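Long-range contacts in probable zinc protease PqqL (Escherichia coli, PDB 6OFT), which is probably a zinc-dependent metalloendopeptidase of the M16 family in the bacterial periplasm, with this chain holding the first half of the protein: residues 4-9 with 393-398; 35-40 with 200-205. All coordinates share one frame; numbering follows the deposited sequence.

Contact 2 is nested within contact 1 along the chain, the order being 4-9, 35-40, 200-205, 393-398. Their centres lie 16 Å apart and their nearest atoms about 6 Å, without touching. Contact 2 pairs two inner strands of the six-stranded mixed sheet, 31-38 and 199-205; contact 1 ties the run-in to strand 10-13, an outermost strand of that sheet, to the loop between helices 378-391 and 398-408. Helix 378-391 is common to both: F395 packs on it, as do W35 and T200. Segment 393-398 is thereby brought back beside the N-terminal end of this first half of PqqL, while contact 2 lies nearer the predicted catalytic residue E57.

Contact 1. Residues 4-9 with 393-398; sequences PQDEKL and TPFLSP
F395 O is met by one N-H donor and one weaker CA-H contact from segment 4-9. D6 N gives it a direct hydrogen bond of 2.8 Å, N-H...O angle 165°, with the donor nearly along the C=O axis. Q5 CA adds a CA-H...O contact at 3.3 Å from the same F395 O. Both are loop backbones, apart from P398, which starts helix 398-408.

The D6 side chain is divided between three tasks. Anti to the backbone N (chi1 -173°), CG is carried over to S397 CB. OD1 comes within 3.3 Å of S397 CB and is hydrogen-bonded to Y23 OH on strand 19-24. OD2 accepts from K8 N at 2.9 Å, met on the anti side and 27° out of the carboxylate plane; this Asx turn accompanies the type I turn D6-L9. An alanine here would probably leave K8 N and Y23 OH without their carboxylate acceptor and open a gap beside S397 CB.

The apolar part is small: the L9 and F395 side chains cross obliquely, with L9 CD2 4.1 Å from F395 CB, and D6 CB touches the ring at CD2. Beyond, the F395 side chain packs on L381 and L385 of helix 378-391. Waters complete the joint. One donates to P4 O and accepts from S397 N; another, 2.8 Å from F395 N, accepts that N-H and donates to Q5 OE1. S397 OG, at the N-cap, bonds E400 N.

Away from the predicted zinc site, the contact ties the run-in to strand 10-13 to the loop between helices 378-391 and 398-408. The evidence points to an interface specified by backbone polar groups and one buried carboxylate, whose hydrogen bonds from K8 N and Y23 OH would probably stabilise its negative charge.

Contact 2. Residues 35-40 with 200-205; sequences WLQIHT and TFIVVG
W35 and I202 exchange two backbone hydrogen bonds. I202 N reaches W35 O at 2.8 Å. In return, W35 N reaches I202 O at 2.9 Å. Two residues on, Q37 and T200 repeat the exchange, with Q37 N 2.9 Å from T200 O. The bond back, from T200 N to Q37 O, measures 3.1 Å. Both are hydrogen-bonded antiparallel pairs, with L36 and F201 the non-hydrogen-bonded pair between them; the strand axes run at 151°. The backbone of L36 bonds instead to Y98, and that of F201 to R19 and M21, so both strands also bond outward.

Past the strand end, H39 NE2 meets T200 OG1 at 2.7 Å (angle 159°); either atom could be the donor. The hydroxyl arrives at the imidazole edge, near the ring plane, and T200 chi1 of -59° sets OG1 anti to its own carbonyl carbon. Q37 CG lies over one face of that imidazole, toward the rim. The buried Q37 amide runs beside T200, its OE1 3.6 Å from T200 CB, and is hydrogen-bonded elsewhere: OE1 with S389 OG, NE2 with E95 OE1 and A386 O.

Among apolar groups, W35 CB packs 4.2 Å from I202 CB, and L36 CB packs against F201 CD1 on the opposite face of the sheet. There F201 stacks edge-to-face with F117 of helix 107-122, and the L36 side chain lies about 10 Å from that of E57, the predicted proton acceptor. The W35 and T200 face is covered by helix 378-391, while strands 96-103 and 19-24 flank the pair.

Contact 1. Residues 4-9 with 393-398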
loop_
_atom_site.group_PDB
_atom_site.type_symbol
_atom_site.label_atom_id
_atom_site.label_comp_id
_atom_site.label_asym_id
_atom_site.label_seq_id
_atom_site.Cartn_x
_atom_site.Cartn_y
_atom_site.Cartn_z
ATOM N N PRO A 4 -16.060 -12.806 -9.010
ATOM C CA PRO A 4 -15.164 -13.812 -9.621
ATOM C C PRO A 4 -13.752 -13.273 -9.832
ATOM O O PRO A 4 -13.569 -12.065 -10.034
ATOM C CB PRO A 4 -15.838 -14.109 -10.969
ATOM C CG PRO A 4 -16.518 -12.819 -11.338
ATOM C CD PRO A 4 -16.970 -12.213 -10.014
ATOM N N GLN A 5 -12.752 -14.166 -9.773
ATOM C CA GLN A 5 -11.373 -13.773 -10.042
ATOM C C GLN A 5 -11.142 -13.942 -11.547
ATOM O O GLN A 5 -11.885 -14.674 -12.212
ATOM C CB GLN A 5 -10.342 -14.560 -9.182
ATOM C CG GLN A 5 -10.268 -16.069 -9.474
ATOM C CD GLN A 5 -9.273 -16.850 -8.629
ATOM O OE1 GLN A 5 -8.975 -16.519 -7.462
ATOM N NE2 GLN A 5 -8.763 -17.942 -9.203
ATOM N N ASP A 6 -10.142 -13.229 -12.084
ATOM C CA ASP A 6 -9.740 -13.265 -13.485
ATOM C C ASP A 6 -9.651 -14.703 -13.958
ATOM O O ASP A 6 -8.958 -15.540 -13.374
ATOM C CB ASP A 6 -8.377 -12.551 -13.645
ATOM C CG ASP A 6 -7.885 -12.356 -15.070
ATOM O OD1 ASP A 6 -7.239 -11.338 -15.330
ATOM O OD2 ASP A 6 -8.159 -13.217 -15.924
ATOM N N GLU A 7 -10.395 -14.969 -15.007
ATOM C CA GLU A 7 -10.534 -16.195 -15.751
ATOM C C GLU A 7 -9.179 -16.895 -16.046
ATOM O O GLU A 7 -9.092 -18.125 -15.966
ATOM C CB GLU A 7 -11.195 -15.748 -17.054
ATOM C CG GLU A 7 -11.765 -16.833 -17.860
ATOM C CD GLU A 7 -10.882 -17.164 -19.027
ATOM O OE1 GLU A 7 -10.323 -16.257 -19.688
ATOM O OE2 GLU A 7 -10.765 -18.373 -19.276
ATOM N N LYS A 8 -8.140 -16.097 -16.389
ATOM C CA LYS A 8 -6.770 -16.549 -16.702
ATOM C C LYS A 8 -5.911 -16.861 -15.454
ATOM O O LYS A 8 -4.830 -17.445 -15.585
ATOM C CB LYS A 8 -6.048 -15.507 -17.582
ATOM C CG LYS A 8 -6.700 -15.271 -18.949
ATOM C CD LYS A 8 -5.690 -14.711 -19.937
ATOM C CE LYS A 8 -5.890 -13.256 -20.267
ATOM N NZ LYS A 8 -6.992 -13.055 -21.239
ATOM N N LEU A 9 -6.368 -16.450 -14.255
ATOM C CA LEU A 9 -5.622 -16.698 -13.025
ATOM C C LEU A 9 -5.744 -18.156 -12.572
ATOM O O LEU A 9 -6.849 -18.708 -12.519
ATOM C CB LEU A 9 -6.044 -15.734 -11.897
ATOM C CG LEU A 9 -5.324 -15.874 -10.557
ATOM C CD1 LEU A 9 -3.855 -15.459 -10.662
ATOM C CD2 LEU A 9 -6.032 -15.061 -9.480
ATOM N N THR A 393 -8.807 -11.043 -1.291
ATOM C CA THR A 393 -9.838 -10.397 -2.091
ATOM C C THR A 393 -9.682 -10.883 -3.511
ATOM O O THR A 393 -8.549 -11.074 -3.956
ATOM C CB THR A 393 -9.770 -8.862 -2.015
ATOM O OG1 THR A 393 -8.492 -8.422 -2.466
ATOM C CG2 THR A 393 -10.094 -8.311 -0.627
ATOM N N PRO A 394 -10.793 -11.090 -4.241
ATOM C CA PRO A 394 -10.676 -11.602 -5.619
ATOM C C PRO A 394 -9.910 -10.664 -6.546
ATOM O O PRO A 394 -10.111 -9.455 -6.499
ATOM C CB PRO A 394 -12.134 -11.792 -6.063
ATOM C CG PRO A 394 -12.933 -11.834 -4.787
ATOM C CD PRO A 394 -12.209 -10.948 -3.830
ATOM N N PHE A 395 -8.994 -11.223 -7.348
ATOM C CA PHE A 395 -8.205 -10.462 -8.322
ATOM C C PHE A 395 -9.037 -10.361 -9.599
ATOM O O PHE A 395 -9.118 -11.323 -10.363
ATOM C CB PHE A 395 -6.870 -11.162 -8.577
ATOM C CG PHE A 395 -5.977 -10.578 -9.647
ATOM C CD1 PHE A 395 -5.205 -9.447 -9.392
ATOM C CD2 PHE A 395 -5.827 -11.220 -10.873
ATOM C CE1 PHE A 395 -4.317 -8.953 -10.355
ATOM C CE2 PHE A 395 -4.933 -10.731 -11.833
ATOM C CZ PHE A 395 -4.182 -9.603 -11.566
ATOM N N LEU A 396 -9.722 -9.223 -9.783
ATOM C CA LEU A 396 -10.632 -8.987 -10.919
ATOM C C LEU A 396 -9.875 -8.756 -12.209
ATOM O O LEU A 396 -8.842 -8.089 -12.210
ATOM C CB LEU A 396 -11.560 -7.779 -10.646
ATOM C CG LEU A 396 -12.358 -7.739 -9.314
ATOM C CD1 LEU A 396 -13.102 -6.422 -9.168
ATOM C CD2 LEU A 396 -13.336 -8.901 -9.194
ATOM N N SER A 397 -10.387 -9.299 -13.315
ATOM C CA SER A 397 -9.769 -9.081 -14.619
ATOM C C SER A 397 -10.159 -7.675 -15.096
ATOM O O SER A 397 -11.188 -7.162 -14.629
ATOM C CB SER A 397 -10.325 -10.095 -15.616
ATOM O OG SER A 397 -11.724 -9.942 -15.803
ATOM N N PRO A 398 -9.439 -7.076 -16.086
ATOM C CA PRO A 398 -9.903 -5.799 -16.666
ATOM C C PRO A 398 -11.354 -5.870 -17.177
ATOM O O PRO A 398 -12.101 -4.904 -17.011
ATOM C CB PRO A 398 -8.924 -5.563 -17.833
ATOM C CG PRO A 398 -7.690 -6.295 -17.425
ATOM C CD PRO A 398 -8.186 -7.527 -16.736
HETATM O O HOH W 1 -12.675 -11.361 -12.597
HETATM O O HOH W 2 -8.192 -13.832 -6.692
HETATM O O HOH W 3 -12.272 -12.736 -16.526
#

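Contact 2. Residues 35-40 with 200-205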
loop_
_atom_site.group_PDB
_atom_site.type_symbol
_atom_site.label_atom_id
_atom_site.label_comp_id
_atom_site.label_asym_id
_atom_site.label_seq_id
_atom_site.Cartn_x
_atom_site.Cartn_y
_atom_site.Cartn_z
ATOM N N TRP A 35 7.723 -14.619 -7.067
ATOM C CA TRP A 35 7.686 -13.985 -5.757
ATOM C C TRP A 35 7.221 -14.968 -4.711
ATOM O O TRP A 35 6.173 -15.601 -4.887
ATOM C CB TRP A 35 6.710 -12.778 -5.721
ATOM C CG TRP A 35 7.087 -11.525 -6.468
ATOM C CD1 TRP A 35 8.023 -11.386 -7.460
ATOM C CD2 TRP A 35 6.438 -10.253 -6.349
ATOM N NE1 TRP A 35 8.040 -10.086 -7.916
ATOM C CE2 TRP A 35 7.069 -9.370 -7.258
ATOM C CE3 TRP A 35 5.370 -9.773 -5.564
ATOM C CZ2 TRP A 35 6.647 -8.041 -7.427
ATOM C CZ3 TRP A 35 4.985 -8.442 -5.696
ATOM C CH2 TRP A 35 5.628 -7.590 -6.609
ATOM N N LEU A 36 7.957 -15.044 -3.586
ATOM C CA LEU A 36 7.562 -15.848 -2.442
ATOM C C LEU A 36 7.021 -14.866 -1.398
ATOM O O LEU A 36 7.747 -13.982 -0.913
ATOM C CB LEU A 36 8.716 -16.698 -1.873
ATOM C CG LEU A 36 8.385 -17.449 -0.560
ATOM C CD1 LEU A 36 7.236 -18.495 -0.772
ATOM C CD2 LEU A 36 9.650 -18.086 0.050
ATOM N N GLN A 37 5.740 -15.030 -1.061
ATOM C CA GLN A 37 5.050 -14.159 -0.130
ATOM C C GLN A 37 4.762 -14.840 1.205
ATOM O O GLN A 37 3.998 -15.796 1.267
ATOM C CB GLN A 37 3.765 -13.603 -0.798
ATOM C CG GLN A 37 2.813 -12.829 0.126
ATOM C CD GLN A 37 1.530 -12.540 -0.591
ATOM O OE1 GLN A 37 0.790 -13.449 -0.977
ATOM N NE2 GLN A 37 1.246 -11.276 -0.814
ATOM N N ILE A 38 5.371 -14.316 2.277
ATOM C CA ILE A 38 5.151 -14.791 3.642
ATOM C C ILE A 38 4.063 -13.884 4.168
ATOM O O ILE A 38 4.254 -12.672 4.173
ATOM C CB ILE A 38 6.438 -14.720 4.537
ATOM C CG1 ILE A 38 7.729 -15.221 3.798
ATOM C CG2 ILE A 38 6.227 -15.418 5.886
ATOM C CD1 ILE A 38 7.768 -16.644 3.228
ATOM N N HIS A 39 2.954 -14.452 4.650
ATOM C CA HIS A 39 1.819 -13.654 5.131
ATOM C C HIS A 39 2.009 -13.116 6.551
ATOM O O HIS A 39 1.031 -12.998 7.316
ATOM C CB HIS A 39 0.509 -14.441 4.988
ATOM C CG HIS A 39 0.136 -14.726 3.563
ATOM N ND1 HIS A 39 -0.859 -14.015 2.927
ATOM C CD2 HIS A 39 0.631 -15.650 2.706
ATOM C CE1 HIS A 39 -0.943 -14.521 1.704
ATOM N NE2 HIS A 39 -0.063 -15.509 1.527
ATOM N N THR A 40 3.278 -12.784 6.897
ATOM C CA THR A 40 3.670 -12.259 8.202
ATOM C C THR A 40 4.749 -11.208 7.995
ATOM O O THR A 40 5.727 -11.455 7.273
ATOM C CB THR A 40 4.211 -13.381 9.119
ATOM O OG1 THR A 40 3.225 -14.386 9.310
ATOM C CG2 THR A 40 4.705 -12.854 10.490
ATOM N N THR A 200 2.487 -18.144 -0.024
ATOM C CA THR A 200 1.920 -18.093 -1.362
ATOM C C THR A 200 3.073 -17.835 -2.320
ATOM O O THR A 200 3.817 -16.868 -2.133
ATOM C CB THR A 200 0.825 -17.025 -1.484
ATOM O OG1 THR A 200 -0.209 -17.310 -0.534
ATOM C CG2 THR A 200 0.236 -16.967 -2.885
ATOM N N PHE A 201 3.251 -18.731 -3.304
ATOM C CA PHE A 201 4.257 -18.573 -4.347
ATOM C C PHE A 201 3.528 -17.981 -5.575
ATOM O O PHE A 201 2.542 -18.561 -6.038
ATOM C CB PHE A 201 4.956 -19.922 -4.685
ATOM C CG PHE A 201 6.180 -19.685 -5.538
ATOM C CD1 PHE A 201 7.340 -19.161 -4.985
ATOM C CD2 PHE A 201 6.157 -19.942 -6.905
ATOM C CE1 PHE A 201 8.451 -18.875 -5.786
ATOM C CE2 PHE A 201 7.276 -19.677 -7.696
ATOM C CZ PHE A 201 8.413 -19.138 -7.128
ATOM N N ILE A 202 3.982 -16.809 -6.060
ATOM C CA ILE A 202 3.361 -16.067 -7.169
ATOM C C ILE A 202 4.213 -16.108 -8.453
ATOM O O ILE A 202 5.371 -15.715 -8.433
ATOM C CB ILE A 202 3.029 -14.614 -6.703
ATOM C CG1 ILE A 202 2.109 -14.621 -5.449
ATOM C CG2 ILE A 202 2.429 -13.762 -7.838
ATOM C CD1 ILE A 202 2.036 -13.297 -4.698
ATOM N N VAL A 203 3.621 -16.583 -9.561
ATOM C CA VAL A 203 4.281 -16.683 -10.877
ATOM C C VAL A 203 3.517 -15.773 -11.854
ATOM O O VAL A 203 2.356 -16.033 -12.124
ATOM C CB VAL A 203 4.339 -18.169 -11.377
ATOM C CG1 VAL A 203 4.958 -18.280 -12.771
ATOM C CG2 VAL A 203 5.085 -19.069 -10.392
ATOM N N VAL A 204 4.150 -14.693 -12.355
ATOM C CA VAL A 204 3.501 -13.766 -13.303
ATOM C C VAL A 204 4.458 -13.574 -14.474
ATOM O O VAL A 204 5.574 -13.078 -14.298
ATOM C CB VAL A 204 3.066 -12.392 -12.685
ATOM C CG1 VAL A 204 2.246 -11.566 -13.692
ATOM C CG2 VAL A 204 2.273 -12.572 -11.391
ATOM N N GLY A 205 4.020 -13.957 -15.664
ATOM C CA GLY A 205 4.897 -13.807 -16.806
ATOM C C GLY A 205 4.666 -14.812 -17.894
ATOM O O GLY A 205 3.662 -15.529 -17.895
#